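Beta-L-arabinobiosidase (PDB 5MQR) probably hydrolyses glycosidic bonds of plant pectin as a beta-L-arabinobiosidase, and may also act as a sialidase. Local coordinates at residues W447-D452 / E601-N606; V642-N647 / K681-T686; K1081-F1086 / D1096-L1101. All blocks are in the same frame, centred on the assembly; numbering follows the deposited sequence.

Interaction 1. Residues W447-D452 / E601-N606; sequences WLKLQD and EYRIAN. With CA (calcium ion), chain J.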
loop_
_atom_site.group_PDB
_atom_site.type_symbol
_atom_site.label_atom_id
_atom_site.label_comp_id
_atom_site.label_asym_id
_atom_site.label_seq_id
_atom_site.Cartn_x
_atom_site.Cartn_y
_atom_site.Cartn_z
ATOM N N TRP A 447 -5.689 24.150 14.779
ATOM C CA TRP A 447 -7.032 23.899 14.293
ATOM C C TRP A 447 -7.125 23.712 12.766
ATOM O O TRP A 447 -6.601 24.526 11.981
ATOM C CB TRP A 447 -7.950 25.061 14.666
ATOM C CG TRP A 447 -8.113 25.355 16.140
ATOM C CD1 TRP A 447 -7.644 26.445 16.808
ATOM C CD2 TRP A 447 -8.860 24.598 17.088
ATOM N NE1 TRP A 447 -8.007 26.390 18.119
ATOM C CE2 TRP A 447 -8.756 25.266 18.327
ATOM C CE3 TRP A 447 -9.569 23.394 17.026
ATOM C CZ2 TRP A 447 -9.352 24.783 19.496
ATOM C CZ3 TRP A 447 -10.174 22.916 18.181
ATOM C CH2 TRP A 447 -10.068 23.618 19.400
ATOM N N LEU A 448 -7.824 22.657 12.368
ATOM C CA LEU A 448 -8.367 22.549 11.018
ATOM C C LEU A 448 -9.708 23.275 11.035
ATOM O O LEU A 448 -10.592 22.898 11.808
ATOM C CB LEU A 448 -8.563 21.095 10.632
ATOM C CG LEU A 448 -9.118 20.812 9.232
ATOM C CD1 LEU A 448 -8.280 21.433 8.115
ATOM C CD2 LEU A 448 -9.199 19.312 9.051
ATOM N N LYS A 449 -9.850 24.319 10.218
ATOM C CA LYS A 449 -11.033 25.195 10.271
ATOM C C LYS A 449 -11.905 24.990 9.053
ATOM O O LYS A 449 -11.409 24.924 7.939
ATOM C CB LYS A 449 -10.632 26.666 10.345
ATOM C CG LYS A 449 -11.729 27.608 10.837
ATOM C CD LYS A 449 -11.486 29.105 10.614
ATOM C CE LYS A 449 -10.034 29.494 10.497
ATOM N NZ LYS A 449 -9.765 30.924 10.684
ATOM N N LEU A 450 -13.208 24.895 9.307
ATOM C CA LEU A 450 -14.222 24.845 8.297
ATOM C C LEU A 450 -15.029 26.134 8.417
ATOM O O LEU A 450 -15.579 26.410 9.481
ATOM C CB LEU A 450 -15.130 23.653 8.553
ATOM C CG LEU A 450 -14.475 22.287 8.325
ATOM C CD1 LEU A 450 -13.473 21.954 9.405
ATOM C CD2 LEU A 450 -15.540 21.201 8.289
ATOM N N GLN A 451 -15.095 26.912 7.336
ATOM C CA GLN A 451 -15.947 28.099 7.269
ATOM C C GLN A 451 -17.028 27.884 6.212
ATOM O O GLN A 451 -16.830 27.112 5.291
ATOM C CB GLN A 451 -15.124 29.331 6.947
ATOM C CG GLN A 451 -14.157 29.737 8.047
ATOM C CD GLN A 451 -13.231 30.876 7.635
ATOM O OE1 GLN A 451 -12.529 30.791 6.623
ATOM N NE2 GLN A 451 -13.216 31.942 8.422
ATOM N N ASP A 452 -18.183 28.537 6.393
ATOM C CA ASP A 452 -19.340 28.383 5.522
ATOM C C ASP A 452 -20.234 29.655 5.524
ATOM O O ASP A 452 -20.942 29.941 6.512
ATOM C CB ASP A 452 -20.153 27.166 5.971
ATOM C CG ASP A 452 -21.237 26.746 4.966
ATOM O OD1 ASP A 452 -21.631 27.516 4.073
ATOM O OD2 ASP A 452 -21.755 25.624 5.093
ATOM N N GLU A 601 -18.542 28.940 11.511
ATOM C CA GLU A 601 -17.202 28.381 11.622
ATOM C C GLU A 601 -17.206 27.185 12.570
ATOM O O GLU A 601 -17.884 27.200 13.592
ATOM C CB GLU A 601 -16.207 29.407 12.198
ATOM C CG GLU A 601 -16.218 30.781 11.550
ATOM C CD GLU A 601 -14.971 31.584 11.889
ATOM O OE1 GLU A 601 -14.667 31.773 13.093
ATOM O OE2 GLU A 601 -14.285 32.015 10.952
ATOM N N TYR A 602 -16.389 26.185 12.246
ATOM C CA TYR A 602 -16.078 25.067 13.152
ATOM C C TYR A 602 -14.597 24.768 13.089
ATOM O O TYR A 602 -13.963 24.928 12.049
ATOM C CB TYR A 602 -16.878 23.822 12.774
ATOM C CG TYR A 602 -18.355 24.098 12.720
ATOM C CD1 TYR A 602 -19.131 24.067 13.874
ATOM C CD2 TYR A 602 -18.971 24.472 11.518
ATOM C CE1 TYR A 602 -20.493 24.359 13.835
ATOM C CE2 TYR A 602 -20.326 24.781 11.480
ATOM C CZ TYR A 602 -21.081 24.707 12.632
ATOM O OH TYR A 602 -22.417 24.992 12.577
ATOM N N ARG A 603 -14.048 24.323 14.207
ATOM C CA ARG A 603 -12.646 23.983 14.290
ATOM C C ARG A 603 -12.435 22.601 14.931
ATOM O O ARG A 603 -13.091 22.269 15.922
ATOM C CB ARG A 603 -11.946 25.021 15.122
ATOM C CG ARG A 603 -11.838 26.370 14.458
ATOM C CD ARG A 603 -11.288 27.348 15.466
ATOM N NE ARG A 603 -11.047 28.655 14.893
ATOM C CZ ARG A 603 -11.980 29.557 14.617
ATOM N NH1 ARG A 603 -13.267 29.305 14.816
ATOM N NH2 ARG A 603 -11.620 30.723 14.112
ATOM N N ILE A 604 -11.522 21.804 14.375
ATOM C CA ILE A 604 -11.130 20.543 15.014
ATOM C C ILE A 604 -9.618 20.476 15.180
ATOM O O ILE A 604 -8.873 21.118 14.452
ATOM C CB ILE A 604 -11.692 19.291 14.297
ATOM C CG1 ILE A 604 -11.227 19.226 12.844
ATOM C CG2 ILE A 604 -13.217 19.306 14.346
ATOM C CD1 ILE A 604 -11.616 17.945 12.124
ATOM N N ALA A 605 -9.200 19.717 16.185
ATOM C CA ALA A 605 -7.802 19.526 16.501
ATOM C C ALA A 605 -7.557 18.156 17.132
ATOM O O ALA A 605 -8.450 17.573 17.736
ATOM C CB ALA A 605 -7.334 20.618 17.458
ATOM N N ASN A 606 -6.325 17.674 17.006
ATOM C CA ASN A 606 -5.850 16.487 17.725
ATOM C C ASN A 606 -6.717 15.269 17.405
ATOM O O ASN A 606 -7.236 14.602 18.302
ATOM C CB ASN A 606 -5.795 16.750 19.233
ATOM C CG ASN A 606 -4.896 17.911 19.581
ATOM O OD1 ASN A 606 -3.738 17.955 19.177
ATOM N ND2 ASN A 606 -5.421 18.850 20.330
HETATM CA CA CA J . -23.708 26.322 3.582
HETATM O O HOH W 1 -25.749 25.568 2.429
HETATM O O HOH W 2 -24.450 24.321 4.739
#
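Arg603 lays its aliphatic stem over one face of the Trp447 indole: CD sits 3.9 Å from the centroid of the five-membered ring, a CH-pi contact 15° off the normal. The side chain stays extended from CG to NE, and the guanidinium plane is turned 86° from that of the indole, with Trp447 CD1 near its edge. Trp447 CE3 also meets Ala605 CB at 3.6 Å. Lys449 runs beside Arg603, pointing the same way, with Lys449 CG 3.8 Å from Arg603 CG and Lys449 CD over one face of the guanidinium. Their like charges are probably balanced by Glu444, which salt-bridges both. Strands 447-452 and 600-610 are antiparallel neighbours in one sheet, the first within the sialidase-like CBM family region, and Lys449 and Arg603 form a non-hydrogen-bonded pair. On the opposite sheet face, Leu448 and Ile604 lie side by side in a hydrogen-bonded pair, Leu448 N donating a hydrogen bond to Ile604 O at 2.8 Å. Further along the Lys449 face, Gln451 NE2 donates to Glu601 OE2 at 2.7 Å, nearly in its own amide plane; Glu601 OE1 takes weak bonds from Arg603. Next to Gln451, Asp452 grips the calcium ion with OD1 (2.4 Å) and OD2, joined by Asp454, Asp457, Glu597 and two waters.

Interaction 2. Residues V642-N647 / K681-T686; sequences VQAIPN and KHIKET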
loop_
_atom_site.group_PDB
_atom_site.type_symbol
_atom_site.label_atom_id
_atom_site.label_comp_id
_atom_site.label_asym_id
_atom_site.label_seq_id
_atom_site.Cartn_x
_atom_site.Cartn_y
_atom_site.Cartn_z
ATOM N N VAL A 642 -5.901 -33.420 20.924
ATOM C CA VAL A 642 -6.220 -32.042 21.292
ATOM C C VAL A 642 -5.429 -31.632 22.523
ATOM O O VAL A 642 -5.503 -32.297 23.539
ATOM C CB VAL A 642 -7.720 -31.894 21.607
ATOM C CG1 VAL A 642 -8.055 -30.459 22.036
ATOM C CG2 VAL A 642 -8.560 -32.318 20.394
ATOM N N GLN A 643 -4.687 -30.531 22.438
ATOM C CA GLN A 643 -3.982 -29.997 23.595
ATOM C C GLN A 643 -4.623 -28.663 23.986
ATOM O O GLN A 643 -5.858 -28.582 24.004
ATOM C CB GLN A 643 -2.478 -30.015 23.343
ATOM C CG GLN A 643 -1.966 -31.456 23.198
ATOM C CD GLN A 643 -0.465 -31.617 23.378
ATOM O OE1 GLN A 643 -0.029 -32.546 24.047
ATOM N NE2 GLN A 643 0.343 -30.730 22.761
ATOM N N ALA A 644 -3.865 -27.625 24.314
ATOM C CA ALA A 644 -4.475 -26.422 24.901
ATOM C C ALA A 644 -5.383 -25.650 23.941
ATOM O O ALA A 644 -6.287 -24.979 24.377
ATOM C CB ALA A 644 -3.401 -25.484 25.435
ATOM N N ILE A 645 -5.091 -25.699 22.647
ATOM C CA ILE A 645 -5.808 -24.908 21.662
ATOM C C ILE A 645 -6.361 -25.874 20.623
ATOM O O ILE A 645 -5.641 -26.269 19.681
ATOM C CB ILE A 645 -4.899 -23.840 21.063
ATOM C CG1 ILE A 645 -4.506 -22.846 22.164
ATOM C CG2 ILE A 645 -5.624 -23.050 19.977
ATOM C CD1 ILE A 645 -3.200 -22.193 21.888
ATOM N N PRO A 646 -7.635 -26.281 20.800
ATOM C CA PRO A 646 -8.290 -27.150 19.833
ATOM C C PRO A 646 -8.371 -26.504 18.452
ATOM O O PRO A 646 -8.254 -25.280 18.353
ATOM C CB PRO A 646 -9.698 -27.320 20.414
ATOM C CG PRO A 646 -9.550 -27.003 21.862
ATOM C CD PRO A 646 -8.578 -25.882 21.863
ATOM N N ASN A 647 -8.541 -27.328 17.420
ATOM C CA ASN A 647 -8.753 -26.870 16.050
ATOM C C ASN A 647 -9.873 -25.825 15.981
ATOM O O ASN A 647 -9.768 -24.866 15.226
ATOM C CB ASN A 647 -9.103 -28.027 15.109
ATOM C CG ASN A 647 -7.898 -28.825 14.637
ATOM O OD1 ASN A 647 -6.753 -28.547 14.957
ATOM N ND2 ASN A 647 -8.175 -29.843 13.850
ATOM N N LYS A 681 -0.735 -26.639 17.899
ATOM C CA LYS A 681 -1.178 -27.885 18.527
ATOM C C LYS A 681 -0.304 -28.284 19.692
ATOM O O LYS A 681 -0.750 -29.029 20.577
ATOM C CB LYS A 681 -1.191 -29.043 17.529
ATOM C CG LYS A 681 -2.249 -28.942 16.434
ATOM C CD LYS A 681 -2.033 -30.029 15.379
ATOM C CE LYS A 681 -3.184 -30.103 14.379
ATOM N NZ LYS A 681 -4.422 -30.676 14.982
ATOM N N HIS A 682 0.945 -27.798 19.691
ATOM C CA HIS A 682 1.943 -28.203 20.671
ATOM C C HIS A 682 1.973 -27.363 21.934
ATOM O O HIS A 682 2.702 -27.686 22.869
ATOM C CB HIS A 682 3.323 -28.297 20.021
ATOM C CG HIS A 682 3.403 -29.376 19.002
ATOM N ND1 HIS A 682 3.761 -30.667 19.322
ATOM C CD2 HIS A 682 3.101 -29.379 17.684
ATOM C CE1 HIS A 682 3.709 -31.412 18.233
ATOM N NE2 HIS A 682 3.295 -30.657 17.229
ATOM N N ILE A 683 1.152 -26.330 21.997
ATOM C CA ILE A 683 0.978 -25.618 23.243
ATOM C C ILE A 683 0.133 -26.506 24.155
ATOM O O ILE A 683 -1.008 -26.857 23.804
ATOM C CB ILE A 683 0.319 -24.264 22.997
ATOM C CG1 ILE A 683 1.250 -23.424 22.110
ATOM C CG2 ILE A 683 0.025 -23.572 24.326
ATOM C CD1 ILE A 683 0.589 -22.220 21.479
ATOM N N LYS A 684 0.685 -26.863 25.309
ATOM C CA LYS A 684 0.042 -27.798 26.241
ATOM C C LYS A 684 -0.157 -27.189 27.625
ATOM O O LYS A 684 0.769 -26.617 28.168
ATOM C CB LYS A 684 0.952 -29.004 26.372
ATOM C CG LYS A 684 0.371 -30.204 27.104
ATOM C CD LYS A 684 1.377 -31.347 27.009
ATOM C CE LYS A 684 0.967 -32.554 27.830
ATOM N NZ LYS A 684 -0.368 -33.002 27.377
ATOM N N GLU A 685 -1.344 -27.324 28.212
ATOM C CA GLU A 685 -1.543 -26.864 29.600
ATOM C C GLU A 685 -0.831 -27.828 30.543
ATOM O O GLU A 685 -0.830 -29.027 30.300
ATOM C CB GLU A 685 -3.034 -26.697 29.954
ATOM C CG GLU A 685 -3.694 -25.618 29.091
ATOM C CD GLU A 685 -5.153 -25.259 29.402
ATOM O OE1 GLU A 685 -5.863 -25.969 30.172
ATOM O OE2 GLU A 685 -5.596 -24.227 28.814
ATOM N N THR A 686 -0.144 -27.293 31.552
ATOM C CA THR A 686 0.456 -28.107 32.624
ATOM C C THR A 686 0.199 -27.424 33.951
ATOM O O THR A 686 -0.099 -26.248 33.977
ATOM C CB THR A 686 1.986 -28.345 32.453
ATOM O OG1 THR A 686 2.752 -27.303 33.080
ATOM C CG2 THR A 686 2.395 -28.478 30.991
HETATM O O HOH W 3 -2.604 -26.632 21.682
HETATM O O HOH W 4 -5.982 -31.950 12.818
#
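Gln643 and Ala644, in the loop between helices 627-636 and 647-657, lie against the start of a short two-stranded antiparallel ribbon, 683-684 with 691-692, that follows helix 666-680. Four hydrogen bonds join the two segments, one of them weak. Ala644 N donates to Ile683 O at 3.0 Å, and that carbonyl also accepts from a water that itself accepts from Ile645 N. Gln643 NE2 reaches Lys681 O at 3.0 Å, on a lone pair in the carbonyl plane, and bonds Thr693 as well; at the other end of the amide, Lys684 NZ makes the weak bond to Gln643 OE1. The Gln643 chain leaves with CG beside the backbone N (chi1 -64°) and runs extended, which carries the amide across the Lys684 stem. A leucine in its place would probably leave Lys681 O without this donor and the Lys684 ammonium without its amide oxygen. Asn647 OD1, already bonded by Arg680, is reached by Lys681 NZ at 3.2 Å, and a water joins that same NZ to Asn647 ND2. Apolar contacts are few: Ala644 CB rests on Glu685 CG, and Ile645 and Ile683, both touching Trp653, meet CD1 to CD1 at 3.8 Å.

Interaction 3. Residues K1081-F1086 / D1096-L1101; sequences KGLRIF and DTLTRL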
loop_
_atom_site.group_PDB
_atom_site.type_symbol
_atom_site.label_atom_id
_atom_site.label_comp_id
_atom_site.label_asym_id
_atom_site.label_seq_id
_atom_site.Cartn_x
_atom_site.Cartn_y
_atom_site.Cartn_z
ATOM N N LYS A 1081 6.172 1.700 -5.791
ATOM C CA LYS A 1081 6.895 0.547 -6.271
ATOM C C LYS A 1081 8.087 0.230 -5.370
ATOM O O LYS A 1081 8.592 1.084 -4.658
ATOM C CB LYS A 1081 7.383 0.786 -7.682
ATOM C CG LYS A 1081 6.264 1.005 -8.674
ATOM C CD LYS A 1081 6.837 1.022 -10.087
ATOM C CE LYS A 1081 5.812 1.408 -11.131
ATOM N NZ LYS A 1081 6.389 1.227 -12.508
ATOM N N GLY A 1082 8.522 -1.016 -5.415
ATOM C CA GLY A 1082 9.738 -1.441 -4.753
ATOM C C GLY A 1082 9.540 -2.082 -3.390
ATOM O O GLY A 1082 8.447 -2.557 -3.055
ATOM N N LEU A 1083 10.627 -2.087 -2.628
ATOM C CA LEU A 1083 10.717 -2.756 -1.356
ATOM C C LEU A 1083 10.515 -1.725 -0.263
ATOM O O LEU A 1083 11.237 -0.757 -0.222
ATOM C CB LEU A 1083 12.115 -3.392 -1.210
ATOM C CG LEU A 1083 12.436 -4.082 0.116
ATOM C CD1 LEU A 1083 11.493 -5.257 0.369
ATOM C CD2 LEU A 1083 13.902 -4.520 0.131
ATOM N N ARG A 1084 9.570 -1.948 0.643
ATOM C CA ARG A 1084 9.270 -0.957 1.676
ATOM C C ARG A 1084 9.102 -1.590 3.028
ATOM O O ARG A 1084 8.605 -2.701 3.143
ATOM C CB ARG A 1084 7.994 -0.199 1.338
ATOM C CG ARG A 1084 8.222 0.843 0.283
ATOM C CD ARG A 1084 6.933 1.510 -0.200
ATOM N NE ARG A 1084 7.163 1.993 -1.560
ATOM C CZ ARG A 1084 7.551 3.215 -1.883
ATOM N NH1 ARG A 1084 7.675 4.146 -0.957
ATOM N NH2 ARG A 1084 7.778 3.514 -3.151
ATOM N N ILE A 1085 9.512 -0.849 4.040
ATOM C CA ILE A 1085 9.361 -1.226 5.434
ATOM C C ILE A 1085 8.443 -0.204 6.081
ATOM O O ILE A 1085 8.656 0.997 5.908
ATOM C CB ILE A 1085 10.693 -1.171 6.178
ATOM C CG1 ILE A 1085 11.651 -2.195 5.570
ATOM C CG2 ILE A 1085 10.494 -1.424 7.684
ATOM C CD1 ILE A 1085 13.084 -2.033 6.035
ATOM N N PHE A 1086 7.453 -0.685 6.836
ATOM C CA PHE A 1086 6.600 0.189 7.618
ATOM C C PHE A 1086 6.755 -0.145 9.097
ATOM O O PHE A 1086 6.903 -1.301 9.471
ATOM C CB PHE A 1086 5.128 0.087 7.189
ATOM C CG PHE A 1086 4.863 0.539 5.769
ATOM C CD1 PHE A 1086 5.202 -0.269 4.687
ATOM C CD2 PHE A 1086 4.231 1.766 5.509
ATOM C CE1 PHE A 1086 4.960 0.139 3.372
ATOM C CE2 PHE A 1086 3.992 2.189 4.195
ATOM C CZ PHE A 1086 4.349 1.364 3.121
ATOM N N ASP A 1096 14.551 0.474 -4.479
ATOM C CA ASP A 1096 14.021 0.208 -5.828
ATOM C C ASP A 1096 14.065 -1.275 -6.222
ATOM O O ASP A 1096 13.359 -1.681 -7.145
ATOM C CB ASP A 1096 14.816 0.991 -6.899
ATOM C CG ASP A 1096 14.684 2.504 -6.775
ATOM O OD1 ASP A 1096 13.682 3.016 -6.247
ATOM O OD2 ASP A 1096 15.606 3.194 -7.257
ATOM N N THR A 1097 14.914 -2.055 -5.562
ATOM C CA THR A 1097 15.112 -3.451 -5.874
ATOM C C THR A 1097 15.095 -4.292 -4.593
ATOM O O THR A 1097 15.198 -3.763 -3.467
ATOM C CB THR A 1097 16.480 -3.657 -6.576
ATOM O OG1 THR A 1097 17.550 -3.200 -5.722
ATOM C CG2 THR A 1097 16.536 -2.881 -7.922
ATOM N N LEU A 1098 14.962 -5.610 -4.767
ATOM C CA LEU A 1098 15.188 -6.522 -3.660
ATOM C C LEU A 1098 16.673 -6.534 -3.357
ATOM O O LEU A 1098 17.445 -7.025 -4.130
ATOM C CB LEU A 1098 14.664 -7.925 -3.959
ATOM C CG LEU A 1098 13.134 -7.990 -4.003
ATOM C CD1 LEU A 1098 12.681 -9.363 -4.464
ATOM C CD2 LEU A 1098 12.514 -7.650 -2.664
ATOM N N THR A 1099 17.049 -5.965 -2.221
ATOM C CA THR A 1099 18.452 -5.776 -1.872
ATOM C C THR A 1099 18.438 -5.419 -0.389
ATOM O O THR A 1099 17.361 -5.237 0.188
ATOM C CB THR A 1099 19.141 -4.700 -2.765
ATOM O OG1 THR A 1099 20.540 -4.661 -2.485
ATOM C CG2 THR A 1099 18.567 -3.304 -2.543
ATOM N N ARG A 1100 19.605 -5.375 0.242
ATOM C CA ARG A 1100 19.674 -4.997 1.655
ATOM C C ARG A 1100 19.129 -3.554 1.907
ATOM O O ARG A 1100 19.496 -2.611 1.228
ATOM C CB ARG A 1100 21.110 -5.115 2.175
ATOM C CG ARG A 1100 21.231 -4.848 3.652
ATOM C CD ARG A 1100 22.661 -4.894 4.144
ATOM N NE ARG A 1100 23.062 -6.269 4.417
ATOM C CZ ARG A 1100 24.083 -6.931 3.850
ATOM N NH1 ARG A 1100 24.884 -6.360 2.940
ATOM N NH2 ARG A 1100 24.320 -8.198 4.217
ATOM N N LEU A 1101 18.273 -3.408 2.900
ATOM C CA LEU A 1101 17.697 -2.125 3.266
ATOM C C LEU A 1101 17.765 -2.000 4.781
ATOM O O LEU A 1101 17.270 -2.872 5.505
ATOM C CB LEU A 1101 16.260 -2.040 2.769
ATOM C CG LEU A 1101 15.440 -0.811 3.175
ATOM C CD1 LEU A 1101 16.099 0.500 2.739
ATOM C CD2 LEU A 1101 14.032 -0.932 2.598
HETATM O O HOH W 5 11.002 2.047 -6.720
#
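Leu1083 points from its strand toward the loop 1096-1101, and its atoms meet the loop in turn. CB comes 3.8 Å from Thr1097 O. CG lies anti to the backbone N (chi1 176°), which directs it toward the loop, 4.3 Å from Leu1101 CD2. There the chain forks: CD1 touches Leu1098 CD2 at 4.0 Å, the two leucines crossing at about a right angle, while CD2 reaches Thr1099 O at 3.5 Å and also lies near Thr1097 O. CD2 thus sits by two loop carbonyls while CD1 meets a methyl. Two residues along the strand, Ile1085 meets Leu1101 tip to tip, Ile1085 CD1 to Leu1101 CD2 at 3.7 Å.

Strand 1082-1087, in the glycosyl hydrolase family 65 C-terminal region, is part of a five-stranded antiparallel sheet, and the loop returns from its hairpin partner, 1090-1095, to pass over one sheet face. Trp1070 touches Leu1083 and Leu1098; Ile1042 of strand 1040-1042 adds to the apolar group round Leu1083, Ile1085 and Leu1101. At the other end, a water donates to Asp1096 OD1 at 2.9 Å and weakly to Lys1081 O. With no direct hydrogen bond between the two segments, their direct contact is largely apolar, so the fit of the leucine and isoleucine branches probably contributes to the loop's position.

How the interactions relate
Three separate parts of one long chain hold these contacts, in series: interaction 1 closes before interaction 2 opens, and interaction 2 before interaction 3. None touches another. The centres of interactions 1 and 2 lie 54 Å apart, and the centre of interaction 3 is 38 Å from each, nearer the centre of the chain. Interaction 1 joins strands 447-452 and 600-610 of an antiparallel sheet, interaction 2 joins the loop before helix 647-657 to the chain just after helix 666-680, and interaction 3 lies on the five-stranded sheet containing 1082-1087. Strand 660-662, soon after helix 647-657, is an edge of that last sheet, so chain near interaction 2 helps build the sheet of interaction 3.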